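Local coordinates for putative modification methylase (Thermus thermophilus, PDB 2ZIG) that probably transfers a methyl group from S-adenosyl-L-methionine to a base in DNA, most likely the exocyclic N4 amine of cytosine, at the interface of chains A and B. Sequence-based numbering; all coordinates share one arbitrary frame. Chains: chain A/B, Putative modification methylase.

Contact 1: the interface of chains A and B. Residues chain A 114, 116-117, 120, 169; chain B 116-117, 120, 130, 133.
Helix 115-125 of each subunit meets its twin near the two-fold axis, and A:His116 and B:His116 reach toward each other tip to tip. NE2 of A:His116 and NE2 of B:His116 share a hydrogen bond of 2.8 Å, 160° at the hydrogen; one ring must donate and the other accept, so the symmetry is probably broken at the proton. Each CG stands between the backbone N and the carbonyl carbon (chi1 86°), which carries the ring toward the partner. The A:His116 ring is held flat between A:Ala117 CB, offset toward the rim of one face, and the ring of A:Tyr169, whose CE2 lies 3.5 Å above the centre of the other. The B:Gln120 side chain runs at about a right angle to that of A:His116, with amide and ring planes 43° apart, and NE2 of B:Gln120 lies 3.3 Å from CE1 of A:His116. That amide is anchored by B:Asn130, whose ND2 gives a 3.1 Å hydrogen bond to B:Gln120 OE1. Beneath the rings A:Ala117 CA lies 3.6 Å from B:Ala117 CB. At the flank A:Pro114 CB passes OD1 of B:Asn130, their side chains running in opposite directions. The alanines and paired histidines let two helices close together in this dimer, which may be the biological one.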
loop_
_atom_site.group_PDB
_atom_site.type_symbol
_atom_site.label_atom_id
_atom_site.label_comp_id
_atom_site.label_asym_id
_atom_site.label_seq_id
_atom_site.Cartn_x
_atom_site.Cartn_y
_atom_site.Cartn_z
ATOM N N PRO A 114 7.016 4.423 4.540
ATOM C CA PRO A 114 6.223 3.426 3.804
ATOM C C PRO A 114 6.734 1.999 3.955
ATOM O O PRO A 114 7.098 1.360 2.976
ATOM C CB PRO A 114 6.324 3.918 2.364
ATOM C CG PRO A 114 7.722 4.424 2.311
ATOM C CD PRO A 114 7.842 5.213 3.610
ATOM N N HIS A 116 5.376 -1.047 4.549
ATOM C CA HIS A 116 4.784 -2.132 3.781
ATOM C C HIS A 116 5.259 -2.095 2.341
ATOM O O HIS A 116 5.497 -3.139 1.729
ATOM C CB HIS A 116 3.250 -2.062 3.809
ATOM C CG HIS A 116 2.670 -1.173 2.755
ATOM N ND1 HIS A 116 2.563 0.192 2.907
ATOM C CD2 HIS A 116 2.244 -1.446 1.499
ATOM C CE1 HIS A 116 2.098 0.722 1.790
ATOM N NE2 HIS A 116 1.897 -0.250 0.918
ATOM N N ALA A 117 5.385 -0.894 1.789
ATOM C CA ALA A 117 5.805 -0.760 0.404
ATOM C C ALA A 117 7.245 -1.229 0.235
ATOM O O ALA A 117 7.564 -1.980 -0.689
ATOM C CB ALA A 117 5.657 0.694 -0.053
ATOM N N GLN A 120 7.390 -4.991 0.463
ATOM C CA GLN A 120 6.911 -5.665 -0.734
ATOM C C GLN A 120 7.960 -5.614 -1.839
ATOM O O GLN A 120 8.276 -6.633 -2.461
ATOM C CB GLN A 120 5.622 -5.024 -1.252
ATOM C CG GLN A 120 4.391 -5.258 -0.391
ATOM C CD GLN A 120 3.120 -4.798 -1.076
ATOM O OE1 GLN A 120 2.437 -5.575 -1.754
ATOM N NE2 GLN A 120 2.811 -3.526 -0.922
ATOM N N TYR A 169 -1.263 -3.148 6.963
ATOM C CA TYR A 169 -1.265 -3.967 5.769
ATOM C C TYR A 169 -0.876 -5.397 6.093
ATOM O O TYR A 169 0.079 -5.643 6.844
ATOM C CB TYR A 169 -0.275 -3.404 4.740
ATOM C CG TYR A 169 -0.445 -1.929 4.447
ATOM C CD1 TYR A 169 -0.043 -0.958 5.370
ATOM C CD2 TYR A 169 -1.007 -1.501 3.247
ATOM C CE1 TYR A 169 -0.193 0.405 5.100
ATOM C CE2 TYR A 169 -1.163 -0.139 2.967
ATOM C CZ TYR A 169 -0.751 0.803 3.893
ATOM O OH TYR A 169 -0.872 2.142 3.595
ATOM N N HIS B 116 1.789 0.158 -6.722
ATOM C CA HIS B 116 1.702 1.258 -5.773
ATOM C C HIS B 116 2.925 1.310 -4.855
ATOM O O HIS B 116 3.401 2.392 -4.499
ATOM C CB HIS B 116 0.427 1.150 -4.920
ATOM C CG HIS B 116 0.587 0.290 -3.701
ATOM N ND1 HIS B 116 0.544 -1.087 -3.746
ATOM C CD2 HIS B 116 0.838 0.617 -2.411
ATOM C CE1 HIS B 116 0.760 -1.573 -2.536
ATOM N NE2 HIS B 116 0.942 -0.560 -1.708
ATOM N N ALA B 117 3.429 0.143 -4.471
ATOM C CA ALA B 117 4.579 0.081 -3.582
ATOM C C ALA B 117 5.857 0.510 -4.298
ATOM O O ALA B 117 6.694 1.198 -3.718
ATOM C CB ALA B 117 4.734 -1.330 -3.022
ATOM N N GLN B 120 5.664 4.292 -4.532
ATOM C CA GLN B 120 5.964 4.941 -3.250
ATOM C C GLN B 120 7.455 4.971 -2.966
ATOM O O GLN B 120 8.006 6.007 -2.606
ATOM C CB GLN B 120 5.267 4.230 -2.080
ATOM C CG GLN B 120 3.837 4.652 -1.846
ATOM C CD GLN B 120 3.251 4.041 -0.590
ATOM O OE1 GLN B 120 3.050 4.723 0.414
ATOM N NE2 GLN B 120 2.979 2.752 -0.636
ATOM N N ASN B 130 6.849 10.972 2.028
ATOM C CA ASN B 130 5.707 10.086 1.928
ATOM C C ASN B 130 4.657 10.360 3.002
ATOM O O ASN B 130 4.974 10.492 4.177
ATOM C CB ASN B 130 6.154 8.625 2.007
ATOM C CG ASN B 130 4.986 7.671 2.005
ATOM O OD1 ASN B 130 4.587 7.169 3.052
ATOM N ND2 ASN B 130 4.412 7.432 0.828
ATOM N N PRO B 133 -1.345 6.889 2.414
ATOM C CA PRO B 133 -2.227 6.887 1.249
ATOM C C PRO B 133 -3.643 6.750 1.746
ATOM O O PRO B 133 -3.871 6.524 2.936
ATOM C CB PRO B 133 -1.795 5.636 0.503
ATOM C CG PRO B 133 -1.525 4.702 1.641
ATOM C CD PRO B 133 -0.714 5.572 2.595
#

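Contact 2: the interface of chains A and B. Residues chain A 116, 120, 133, 135, 203; chain B 116, 167, 169.
Strand 167-174 of chain B brings B:Ile167 and B:Tyr169 against A:Gln203, A:Ile135 and A:Pro133, beside the histidine pair on the two-fold axis. Among the polar contacts, the amide of A:Gln203 takes part in several. NE2 of A:Gln203 donates to the backbone oxygen A:Pro133 O at 3.1 Å, nearly in line with the carbonyl bond (161° at the oxygen), and shares a hydrogen bond with water 1, which lies 3.0 Å from B:Tyr169 OH. OE1 of A:Gln203 accepts a weak hydrogen bond of 3.3 Å from the backbone N of B:Ile167. In the apolar group, B:Ile167 has CG1 between its backbone N and carbonyl carbon (chi1 68°), which lays that branch against the A:Gln203 amide, CG1 to CD 3.5 Å, while its CD1 tip goes on to A:Ile135 CG1 at 3.8 Å. An alanine in place of A:Gln203 would probably leave A:Pro133 O and water 1 without their amide partner and open a gap beside B:Ile167 CG1. The phenol of B:Tyr169 meets A:Pro133 tip to tip, OH to CG 3.3 Å, and its ring lies over one face of B:His116, CZ 3.5 Å above the plane and displaced toward the rim. The site ties strand to strand across the subunits and backs up an axial histidine.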
loop_
_atom_site.group_PDB
_atom_site.type_symbol
_atom_site.label_atom_id
_atom_site.label_comp_id
_atom_site.label_asym_id
_atom_site.label_seq_id
_atom_site.Cartn_x
_atom_site.Cartn_y
_atom_site.Cartn_z
ATOM N N HIS A 116 5.376 -1.047 4.549
ATOM C CA HIS A 116 4.784 -2.132 3.781
ATOM C C HIS A 116 5.259 -2.095 2.341
ATOM O O HIS A 116 5.497 -3.139 1.729
ATOM C CB HIS A 116 3.250 -2.062 3.809
ATOM C CG HIS A 116 2.670 -1.173 2.755
ATOM N ND1 HIS A 116 2.563 0.192 2.907
ATOM C CD2 HIS A 116 2.244 -1.446 1.499
ATOM C CE1 HIS A 116 2.098 0.722 1.790
ATOM N NE2 HIS A 116 1.897 -0.250 0.918
ATOM N N GLN A 120 7.390 -4.991 0.463
ATOM C CA GLN A 120 6.911 -5.665 -0.734
ATOM C C GLN A 120 7.960 -5.614 -1.839
ATOM O O GLN A 120 8.276 -6.633 -2.461
ATOM C CB GLN A 120 5.622 -5.024 -1.252
ATOM C CG GLN A 120 4.391 -5.258 -0.391
ATOM C CD GLN A 120 3.120 -4.798 -1.076
ATOM O OE1 GLN A 120 2.437 -5.575 -1.754
ATOM N NE2 GLN A 120 2.811 -3.526 -0.922
ATOM N N PRO A 133 -2.505 -7.779 -0.822
ATOM C CA PRO A 133 -2.462 -7.719 0.638
ATOM C C PRO A 133 -3.883 -7.508 1.160
ATOM O O PRO A 133 -4.759 -7.059 0.423
ATOM C CB PRO A 133 -1.588 -6.506 0.892
ATOM C CG PRO A 133 -2.041 -5.584 -0.199
ATOM C CD PRO A 133 -2.109 -6.490 -1.413
ATOM N N ILE A 135 -6.194 -5.488 3.817
ATOM C CA ILE A 135 -6.101 -4.263 4.594
ATOM C C ILE A 135 -6.752 -4.469 5.950
ATOM O O ILE A 135 -7.929 -4.844 6.037
ATOM C CB ILE A 135 -6.827 -3.084 3.904
ATOM C CG1 ILE A 135 -6.249 -2.839 2.502
ATOM C CG2 ILE A 135 -6.726 -1.843 4.781
ATOM C CD1 ILE A 135 -4.741 -2.605 2.463
ATOM N N GLN A 203 -10.654 -8.371 0.794
ATOM C CA GLN A 203 -9.504 -7.489 0.891
ATOM C C GLN A 203 -9.438 -6.535 2.091
ATOM O O GLN A 203 -8.352 -6.076 2.460
ATOM C CB GLN A 203 -9.330 -6.726 -0.428
ATOM C CG GLN A 203 -7.998 -6.013 -0.516
ATOM C CD GLN A 203 -7.497 -5.849 -1.936
ATOM O OE1 GLN A 203 -8.280 -5.726 -2.876
ATOM N NE2 GLN A 203 -6.178 -5.827 -2.095
ATOM N N HIS B 116 1.789 0.158 -6.722
ATOM C CA HIS B 116 1.702 1.258 -5.773
ATOM C C HIS B 116 2.925 1.310 -4.855
ATOM O O HIS B 116 3.401 2.392 -4.499
ATOM C CB HIS B 116 0.427 1.150 -4.920
ATOM C CG HIS B 116 0.587 0.290 -3.701
ATOM N ND1 HIS B 116 0.544 -1.087 -3.746
ATOM C CD2 HIS B 116 0.838 0.617 -2.411
ATOM C CE1 HIS B 116 0.760 -1.573 -2.536
ATOM N NE2 HIS B 116 0.942 -0.560 -1.708
ATOM N N ILE B 167 -9.552 -2.998 -4.162
ATOM C CA ILE B 167 -9.023 -1.660 -3.920
ATOM C C ILE B 167 -7.967 -1.111 -4.872
ATOM O O ILE B 167 -7.385 -1.824 -5.689
ATOM C CB ILE B 167 -8.384 -1.587 -2.506
ATOM C CG1 ILE B 167 -7.116 -2.459 -2.483
ATOM C CG2 ILE B 167 -9.382 -2.077 -1.439
ATOM C CD1 ILE B 167 -6.247 -2.324 -1.239
ATOM N N TYR B 169 -4.873 2.272 -4.600
ATOM C CA TYR B 169 -4.179 3.092 -3.626
ATOM C C TYR B 169 -4.059 4.545 -4.059
ATOM O O TYR B 169 -3.702 4.834 -5.193
ATOM C CB TYR B 169 -2.777 2.522 -3.393
ATOM C CG TYR B 169 -2.756 1.047 -3.050
ATOM C CD1 TYR B 169 -2.740 0.614 -1.726
ATOM C CD2 TYR B 169 -2.786 0.084 -4.055
ATOM C CE1 TYR B 169 -2.757 -0.758 -1.410
ATOM C CE2 TYR B 169 -2.804 -1.277 -3.754
ATOM C CZ TYR B 169 -2.790 -1.690 -2.431
ATOM O OH TYR B 169 -2.810 -3.039 -2.145
HETATM O O HOH W 1 -4.284 -4.640 -4.218
#

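Contact 3: the interface of chains A and B. Residues chain A 187, 190-191, 201, 230-234; chain B 157-160.
The carboxylate of B:Glu158, carried on a loop of chain B, is gripped by A:Arg187 and flanked by A:Arg191 in the charged part of this contact. A:Arg187 takes it side-on with two nitrogens: NE donates to OE1 of B:Glu158 at 2.8 Å, close to straight (170° at the hydrogen) and in the guanidinium plane, while NH2 reaches OE2 at 2.9 Å. Both oxygens use their syn lone pairs, and the two flat groups are only 28° apart. A bend at chi3 (58°) in A:Arg187 turns this edge toward the acid. A:Arg191 lies alongside B:Glu158, pointing the same way, and sets the face of its guanidinium under OE2; its NH2 makes a looser salt bridge to that oxygen at 3.4 Å. Two positive groups around one acid would probably stabilise its negative charge. The backbone bond comes next along the loop, where B:Gly160 N donates to A:Met231 O at 2.8 Å. Apolar packing centres on B:Pro159, which turns its ring toward one face of A:Phe234, CD lying 3.7 Å from CE1 of that phenylalanine, and turns CG toward the carbonyl oxygens of A:Arg230 and A:Ser233. Within the fold, the loop residues B:Tyr157 to B:Gly160 extend from their own subunit to lodge between helix 184-190 and the C-terminal end of helix 222-232 of chain A, where A:Met231 presents its carbonyl.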
loop_
_atom_site.group_PDB
_atom_site.type_symbol
_atom_site.label_atom_id
_atom_site.label_comp_id
_atom_site.label_asym_id
_atom_site.label_seq_id
_atom_site.Cartn_x
_atom_site.Cartn_y
_atom_site.Cartn_z
ATOM N N ARG A 187 -7.587 -31.657 4.256
ATOM C CA ARG A 187 -8.510 -30.798 3.548
ATOM C C ARG A 187 -9.848 -30.740 4.254
ATOM O O ARG A 187 -10.421 -29.665 4.402
ATOM C CB ARG A 187 -8.719 -31.299 2.126
ATOM C CG ARG A 187 -7.530 -31.122 1.213
ATOM C CD ARG A 187 -7.857 -31.678 -0.159
ATOM N NE ARG A 187 -9.032 -31.038 -0.737
ATOM C CZ ARG A 187 -9.798 -31.588 -1.673
ATOM N NH1 ARG A 187 -9.514 -32.799 -2.139
ATOM N NH2 ARG A 187 -10.848 -30.928 -2.151
ATOM N N SER A 190 -9.820 -28.857 7.533
ATOM C CA SER A 190 -9.345 -27.492 7.350
ATOM C C SER A 190 -10.371 -26.673 6.596
ATOM O O SER A 190 -10.196 -25.473 6.425
ATOM C CB SER A 190 -8.018 -27.478 6.581
ATOM O OG SER A 190 -6.999 -28.157 7.298
ATOM N N ARG A 191 -11.429 -27.325 6.116
ATOM C CA ARG A 191 -12.471 -26.609 5.396
ATOM C C ARG A 191 -13.050 -25.551 6.324
ATOM O O ARG A 191 -13.113 -25.743 7.536
ATOM C CB ARG A 191 -13.596 -27.553 4.956
ATOM C CG ARG A 191 -13.296 -28.373 3.715
ATOM C CD ARG A 191 -14.542 -29.149 3.263
ATOM N NE ARG A 191 -14.357 -29.825 1.979
ATOM C CZ ARG A 191 -13.515 -30.833 1.769
ATOM N NH1 ARG A 191 -12.766 -31.298 2.758
ATOM N NH2 ARG A 191 -13.423 -31.379 0.564
ATOM N N PHE A 201 -11.844 -14.309 3.374
ATOM C CA PHE A 201 -11.298 -13.995 2.071
ATOM C C PHE A 201 -11.903 -12.748 1.427
ATOM O O PHE A 201 -12.697 -12.822 0.490
ATOM C CB PHE A 201 -11.426 -15.207 1.138
ATOM C CG PHE A 201 -10.600 -16.389 1.570
ATOM C CD1 PHE A 201 -11.077 -17.283 2.520
ATOM C CD2 PHE A 201 -9.329 -16.592 1.043
ATOM C CE1 PHE A 201 -10.300 -18.368 2.945
ATOM C CE2 PHE A 201 -8.544 -17.671 1.461
ATOM C CZ PHE A 201 -9.033 -18.559 2.413
ATOM N N ARG A 230 -5.930 -20.281 9.645
ATOM C CA ARG A 230 -7.010 -21.048 9.035
ATOM C C ARG A 230 -7.139 -20.820 7.532
ATOM O O ARG A 230 -7.611 -21.683 6.808
ATOM C CB ARG A 230 -8.331 -20.712 9.728
ATOM C CG ARG A 230 -8.339 -21.018 11.225
ATOM C CD ARG A 230 -9.670 -20.614 11.864
ATOM N NE ARG A 230 -10.784 -21.389 11.335
ATOM C CZ ARG A 230 -12.065 -21.022 11.394
ATOM N NH1 ARG A 230 -12.412 -19.874 11.962
ATOM N NH2 ARG A 230 -13.003 -21.810 10.885
ATOM N N MET A 231 -6.705 -19.658 7.066
ATOM C CA MET A 231 -6.794 -19.316 5.652
ATOM C C MET A 231 -5.654 -19.822 4.791
ATOM O O MET A 231 -5.855 -20.161 3.627
ATOM C CB MET A 231 -6.843 -17.796 5.479
ATOM C CG MET A 231 -8.112 -17.131 5.936
ATOM S SD MET A 231 -7.886 -15.351 5.996
ATOM C CE MET A 231 -7.990 -14.934 4.295
ATOM N N PHE A 232 -4.449 -19.856 5.350
ATOM C CA PHE A 232 -3.303 -20.242 4.550
ATOM C C PHE A 232 -2.416 -21.390 5.020
ATOM O O PHE A 232 -1.208 -21.376 4.793
ATOM C CB PHE A 232 -2.467 -18.992 4.273
ATOM C CG PHE A 232 -3.268 -17.852 3.692
ATOM C CD1 PHE A 232 -3.770 -17.925 2.400
ATOM C CD2 PHE A 232 -3.560 -16.721 4.461
ATOM C CE1 PHE A 232 -4.558 -16.888 1.874
ATOM C CE2 PHE A 232 -4.349 -15.680 3.947
ATOM C CZ PHE A 232 -4.848 -15.764 2.654
ATOM N N SER A 233 -3.030 -22.391 5.644
ATOM C CA SER A 233 -2.332 -23.597 6.090
ATOM C C SER A 233 -3.398 -24.644 6.410
ATOM O O SER A 233 -4.578 -24.319 6.502
ATOM C CB SER A 233 -1.483 -23.336 7.340
ATOM O OG SER A 233 -2.307 -23.180 8.476
ATOM N N PHE A 234 -2.972 -25.892 6.575
ATOM C CA PHE A 234 -3.880 -26.995 6.884
ATOM C C PHE A 234 -3.466 -27.582 8.215
ATOM O O PHE A 234 -2.322 -27.405 8.632
ATOM C CB PHE A 234 -3.757 -28.094 5.825
ATOM C CG PHE A 234 -4.154 -27.663 4.447
ATOM C CD1 PHE A 234 -5.470 -27.795 4.019
ATOM C CD2 PHE A 234 -3.212 -27.123 3.576
ATOM C CE1 PHE A 234 -5.848 -27.395 2.742
ATOM C CE2 PHE A 234 -3.577 -26.720 2.292
ATOM C CZ PHE A 234 -4.902 -26.857 1.876
ATOM N N TYR B 157 -14.202 -23.653 -0.317
ATOM C CA TYR B 157 -14.182 -23.240 1.086
ATOM C C TYR B 157 -12.969 -23.789 1.832
ATOM O O TYR B 157 -13.027 -24.046 3.031
ATOM C CB TYR B 157 -15.475 -23.672 1.792
ATOM C CG TYR B 157 -16.706 -22.955 1.275
ATOM C CD1 TYR B 157 -16.718 -21.569 1.133
ATOM C CD2 TYR B 157 -17.853 -23.660 0.908
ATOM C CE1 TYR B 157 -17.834 -20.900 0.639
ATOM C CE2 TYR B 157 -18.976 -22.997 0.411
ATOM C CZ TYR B 157 -18.957 -21.620 0.279
ATOM O OH TYR B 157 -20.057 -20.955 -0.216
ATOM N N GLU B 158 -11.866 -23.947 1.113
ATOM C CA GLU B 158 -10.633 -24.465 1.695
ATOM C C GLU B 158 -9.554 -23.398 1.687
ATOM O O GLU B 158 -9.686 -22.384 1.010
ATOM C CB GLU B 158 -10.163 -25.692 0.913
ATOM C CG GLU B 158 -11.024 -26.919 1.160
ATOM C CD GLU B 158 -10.616 -28.119 0.327
ATOM O OE1 GLU B 158 -9.413 -28.444 0.290
ATOM O OE2 GLU B 158 -11.507 -28.747 -0.281
ATOM N N PRO B 159 -8.467 -23.612 2.443
ATOM C CA PRO B 159 -7.365 -22.646 2.510
ATOM C C PRO B 159 -6.709 -22.352 1.163
ATOM O O PRO B 159 -6.853 -23.116 0.212
ATOM C CB PRO B 159 -6.392 -23.309 3.479
ATOM C CG PRO B 159 -7.298 -24.070 4.398
ATOM C CD PRO B 159 -8.262 -24.699 3.416
ATOM N N GLY B 160 -5.995 -21.230 1.090
ATOM C CA GLY B 160 -5.292 -20.870 -0.129
ATOM C C GLY B 160 -6.082 -20.208 -1.240
ATOM O O GLY B 160 -5.550 -19.999 -2.328
#

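Contact 1 and contact 2 form one continuous patch, their C-alpha centres about 8 Å apart, and share A:His116, A:Gln120 and B:His116; strands 129-137 and 167-174 also serve both. Contact 3 shares no residue with them and lies about 28 Å from contact 1 and 21 Å from contact 2, measured between the same centres. As a worked example of two-fold assembly, the pattern pairs a central helix-and-strand seam with a loop reaching far onto the partner. Because the symmetry repeats contact 3 with the chains exchanged, each subunit both gives and receives an arm, which would probably restrain rocking about the seam.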